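Local coordinates for protein SusD homolog (PDB 3IHV) that probably binds glycans at the outer membrane surface as a SusD-family lipoprotein, helping a gut Bacteroides capture sugars for uptake, at residues 171-174 with 175-179; 200-203 with 204-207. One frame throughout, in Å; residues are numbered along the deposited sequence.

Contact 1. Residues 171-174 with 175-179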
loop_
_atom_site.group_PDB
_atom_site.type_symbol
_atom_site.label_atom_id
_atom_site.label_comp_id
_atom_site.label_asym_id
_atom_site.label_seq_id
_atom_site.Cartn_x
_atom_site.Cartn_y
_atom_site.Cartn_z
ATOM N N LEU A 171 -1.439 -3.689 -19.650
ATOM C CA LEU A 171 -0.763 -3.483 -20.936
ATOM C C LEU A 171 -1.529 -2.481 -21.802
ATOM O O LEU A 171 -0.898 -1.616 -22.443
ATOM C CB LEU A 171 -0.503 -4.792 -21.710
ATOM C CG LEU A 171 0.614 -5.681 -21.194
ATOM C CD1 LEU A 171 0.612 -7.044 -21.976
ATOM C CD2 LEU A 171 1.970 -4.970 -21.334
ATOM N N TYR A 172 -2.860 -2.578 -21.839
ATOM C CA TYR A 172 -3.642 -1.583 -22.559
ATOM C C TYR A 172 -3.416 -0.169 -21.969
ATOM O O TYR A 172 -3.205 0.772 -22.712
ATOM C CB TYR A 172 -5.135 -1.916 -22.504
ATOM C CG TYR A 172 -6.015 -0.956 -23.266
ATOM C CD1 TYR A 172 -6.457 0.226 -22.689
ATOM C CD2 TYR A 172 -6.446 -1.256 -24.559
ATOM C CE1 TYR A 172 -7.303 1.103 -23.381
ATOM C CE2 TYR A 172 -7.283 -0.375 -25.264
ATOM C CZ TYR A 172 -7.712 0.785 -24.660
ATOM O OH TYR A 172 -8.516 1.635 -25.344
ATOM N N ALA A 173 -3.418 -0.035 -20.641
ATOM C CA ALA A 173 -3.219 1.285 -19.993
ATOM C C ALA A 173 -1.807 1.820 -20.289
ATOM O O ALA A 173 -1.650 3.009 -20.550
ATOM C CB ALA A 173 -3.522 1.210 -18.478
ATOM N N CYS A 174 -0.806 0.943 -20.311
ATOM C CA CYS A 174 0.545 1.343 -20.692
ATOM C C CYS A 174 0.575 1.878 -22.124
ATOM O O CYS A 174 1.288 2.837 -22.413
ATOM C CB CYS A 174 1.540 0.181 -20.605
ATOM S SG CYS A 174 1.882 -0.365 -18.890
ATOM N N ASP A 175 -0.168 1.238 -23.017
ATOM C CA ASP A 175 -0.163 1.624 -24.434
ATOM C C ASP A 175 -0.894 2.942 -24.652
ATOM O O ASP A 175 -0.451 3.794 -25.434
ATOM C CB ASP A 175 -0.870 0.565 -25.302
ATOM C CG ASP A 175 -0.100 -0.745 -25.435
ATOM O OD1 ASP A 175 1.093 -0.774 -25.121
ATOM O OD2 ASP A 175 -0.714 -1.743 -25.872
ATOM N N ILE A 176 -2.037 3.103 -24.001
ATOM C CA ILE A 176 -2.913 4.247 -24.289
ATOM C C ILE A 176 -2.651 5.536 -23.487
ATOM O O ILE A 176 -2.704 6.608 -24.051
ATOM C CB ILE A 176 -4.401 3.812 -24.183
ATOM C CG1 ILE A 176 -4.855 3.156 -25.493
ATOM C CG2 ILE A 176 -5.355 5.017 -23.953
ATOM C CD1 ILE A 176 -4.128 1.947 -25.958
ATOM N N LEU A 177 -2.309 5.403 -22.210
ATOM C CA LEU A 177 -2.177 6.579 -21.342
ATOM C C LEU A 177 -0.943 7.409 -21.648
ATOM O O LEU A 177 0.091 6.870 -21.946
ATOM C CB LEU A 177 -2.168 6.163 -19.867
ATOM C CG LEU A 177 -3.488 5.576 -19.350
ATOM C CD1 LEU A 177 -3.239 4.933 -18.001
ATOM C CD2 LEU A 177 -4.609 6.643 -19.245
ATOM N N PRO A 178 -1.065 8.735 -21.587
ATOM C CA PRO A 178 0.154 9.533 -21.697
ATOM C C PRO A 178 0.851 9.504 -20.338
ATOM O O PRO A 178 0.244 9.143 -19.342
ATOM C CB PRO A 178 -0.385 10.948 -21.904
ATOM C CG PRO A 178 -1.694 10.945 -21.146
ATOM C CD PRO A 178 -2.261 9.565 -21.410
ATOM N N TYR A 179 2.120 9.875 -20.301
ATOM C CA TYR A 179 2.783 10.120 -19.026
ATOM C C TYR A 179 2.105 11.351 -18.431
ATOM O O TYR A 179 1.622 12.248 -19.171
ATOM C CB TYR A 179 4.281 10.382 -19.188
ATOM C CG TYR A 179 5.072 9.146 -19.463
ATOM C CD1 TYR A 179 5.439 8.303 -18.428
ATOM C CD2 TYR A 179 5.477 8.815 -20.748
ATOM C CE1 TYR A 179 6.166 7.155 -18.670
ATOM C CE2 TYR A 179 6.220 7.654 -20.988
ATOM C CZ TYR A 179 6.550 6.836 -19.933
ATOM O OH TYR A 179 7.288 5.682 -20.142
#

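Contact 2. Residues 200-203 with 204-207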
loop_
_atom_site.group_PDB
_atom_site.type_symbol
_atom_site.label_atom_id
_atom_site.label_comp_id
_atom_site.label_asym_id
_atom_site.label_seq_id
_atom_site.Cartn_x
_atom_site.Cartn_y
_atom_site.Cartn_z
ATOM N N GLY A 200 4.508 1.157 -13.674
ATOM C CA GLY A 200 4.965 0.816 -12.311
ATOM C C GLY A 200 4.182 -0.328 -11.689
ATOM O O GLY A 200 4.758 -1.291 -11.114
ATOM N N LEU A 201 2.852 -0.247 -11.803
ATOM C CA LEU A 201 2.020 -1.289 -11.236
ATOM C C LEU A 201 2.240 -2.618 -11.961
ATOM O O LEU A 201 2.312 -3.654 -11.313
ATOM C CB LEU A 201 0.542 -0.880 -11.242
ATOM C CG LEU A 201 -0.410 -1.922 -10.632
ATOM C CD1 LEU A 201 -0.056 -2.199 -9.196
ATOM C CD2 LEU A 201 -1.846 -1.430 -10.755
ATOM N N LEU A 202 2.365 -2.585 -13.278
ATOM C CA LEU A 202 2.610 -3.809 -14.050
ATOM C C LEU A 202 3.937 -4.455 -13.623
ATOM O O LEU A 202 4.033 -5.672 -13.545
ATOM C CB LEU A 202 2.560 -3.537 -15.545
ATOM C CG LEU A 202 2.720 -4.765 -16.429
ATOM C CD1 LEU A 202 1.722 -5.870 -16.036
ATOM C CD2 LEU A 202 2.627 -4.398 -17.936
ATOM N N THR A 203 4.939 -3.640 -13.323
ATOM C CA THR A 203 6.213 -4.153 -12.805
ATOM C C THR A 203 5.968 -4.934 -11.515
ATOM O O THR A 203 6.477 -6.038 -11.345
ATOM C CB THR A 203 7.194 -2.983 -12.521
ATOM O OG1 THR A 203 7.419 -2.249 -13.716
ATOM C CG2 THR A 203 8.527 -3.449 -11.913
ATOM N N LYS A 204 5.201 -4.348 -10.599
ATOM C CA LYS A 204 4.913 -5.017 -9.313
ATOM C C LYS A 204 4.097 -6.304 -9.493
ATOM O O LYS A 204 4.312 -7.278 -8.811
ATOM C CB LYS A 204 4.281 -4.080 -8.304
ATOM C CG LYS A 204 3.975 -4.718 -6.929
ATOM C CD LYS A 204 3.504 -3.701 -5.906
ATOM C CE LYS A 204 4.675 -2.932 -5.336
ATOM N NZ LYS A 204 4.308 -2.108 -4.169
ATOM N N VAL A 205 3.153 -6.267 -10.417
ATOM C CA VAL A 205 2.355 -7.458 -10.766
ATOM C C VAL A 205 3.232 -8.546 -11.283
ATOM O O VAL A 205 3.144 -9.682 -10.825
ATOM C CB VAL A 205 1.266 -7.060 -11.807
ATOM C CG1 VAL A 205 0.636 -8.300 -12.513
ATOM C CG2 VAL A 205 0.224 -6.128 -11.163
ATOM N N TYR A 206 4.118 -8.233 -12.237
ATOM C CA TYR A 206 5.017 -9.255 -12.731
ATOM C C TYR A 206 5.950 -9.794 -11.661
ATOM O O TYR A 206 6.188 -11.006 -11.615
ATOM C CB TYR A 206 5.880 -8.755 -13.889
ATOM C CG TYR A 206 5.171 -8.563 -15.224
ATOM C CD1 TYR A 206 4.397 -9.587 -15.778
ATOM C CD2 TYR A 206 5.445 -7.473 -16.009
ATOM C CE1 TYR A 206 3.767 -9.424 -17.028
ATOM C CE2 TYR A 206 4.876 -7.317 -17.273
ATOM C CZ TYR A 206 4.067 -8.312 -17.793
ATOM O OH TYR A 206 3.485 -8.157 -19.035
ATOM N N ALA A 207 6.497 -8.913 -10.825
ATOM C CA ALA A 207 7.400 -9.374 -9.749
ATOM C C ALA A 207 6.671 -10.349 -8.800
ATOM O O ALA A 207 7.242 -11.350 -8.374
ATOM C CB ALA A 207 7.954 -8.154 -8.955
#

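Contact 1. Residues 171-174 with 175-179
Tyr172 and Ile176, one helical turn apart, are brought together by their torsions: the tyrosine sets CG opposite its own backbone N (chi1 -178°), while the isoleucine swings CG1 to the N side of its CB and bends CD1 back (chi2 59°). The methyl CD1 thereby comes to lie over the centre of the Tyr172 ring, 4.0 Å from the centroid and 10° off the ring normal, a CH-pi contact made on the face. Alongside it, Ile176 CG1 comes within 3.8 Å of Tyr172 CZ, spreading the contact toward the hydroxyl end. The backbones of this pair are bonded too: Ile176 N donates to Tyr172 O at 2.9 Å, so the backbone bond and the ring contact join the same two residues. The preceding bond, from Asp175 N to Leu171 O, is more bent. The last of the three runs from Leu177 N to Ala173 O at 3.0 Å; on that side of the helix Leu177 CD1 packs on Ala173 CB at 3.8 Å. Helix 107-135 lines both patches: Ile117 and Arg121 touch Tyr172, and Ala118 touches Ile176 and Leu177. Leu177 is the first residue to leave helical backbone angles, and Pro178 follows it. Lys195 NZ, at the start of the next helix, donates hydrogen bonds to Cys174 O and Leu177 O at this helix end. The arrangement is that of a C-terminal helix turn, with i to i+4 aromatic-aliphatic packing, in the helical TPR-like scaffold of the SusD family.

Contact 2. Residues 200-203 with 204-207
Leu202 O accepts the backbone N-H of Tyr206 at 2.9 Å, the straightest of four successive bonds at an N-H...O angle of 170°. They form an uninterrupted alpha-helical i to i+4 ladder inside helix 195-210, part of the TPR-like helical scaffold of the SusD family. Val205 N reaches Leu201 O, also at 2.9 Å, and Lys204 and Ala207 bond in the same way to Gly200 and Thr203. The side chains of Leu202 and Tyr206 also meet. Leu202 holds CG anti to its backbone N (chi1 -176°), whereas Tyr206 turns its ring to the N side of CB (chi1 -73°), which sets the ring beside Leu202 so that one face meets the leucine branch. Leu202 CD1 sits over that face, displaced toward the rim, 3.9 Å from the Tyr206 centroid in a CH-pi contact. The other branch, Leu202 CD2, approaches the same ring at CE2. Tyr206 OH is hydrogen-bonded to Glu167 OE2 on helix 159-176, which pins the far end of the ring, and Ala222, Ala223 and Thr226 of helix 219-232 touch this side chain. On another side of the helix, Leu201 CG and Val205 CG2 pack loosely at 4.3 Å, and Phe129 of helix 107-135 touches both side chains. Lys204 extends away from this turn, and its NZ forms a salt bridge with Asp399 OD2, giving the charge of this buried residue a carboxylate partner. The tightest side-chain approach across the turn is Leu202 CG to Tyr206 CE2, at 3.4 Å.

In the fold
Contact 1 and contact 2 lie on successive helices, 159-176 and 195-210, with centres about 14 Å apart, and they touch directly. Leu171 CD2 of contact 1 meets Leu202 CD2 of contact 2 at 3.5 Å, and Cys174 SG lies 4.2 Å from the same Leu202 methyl. Leu202 thus faces both its own helix's tyrosine and the neighbouring helix. Contact 1, about 22 Å from the chain centre, is partly buried, while contact 2, about 13 Å from it, is fully buried. Helix 107-135 packs against both. A bound 1,2-ethanediol, probably from the crystallisation liquor, lies about 4 Å from the Tyr206 side chain.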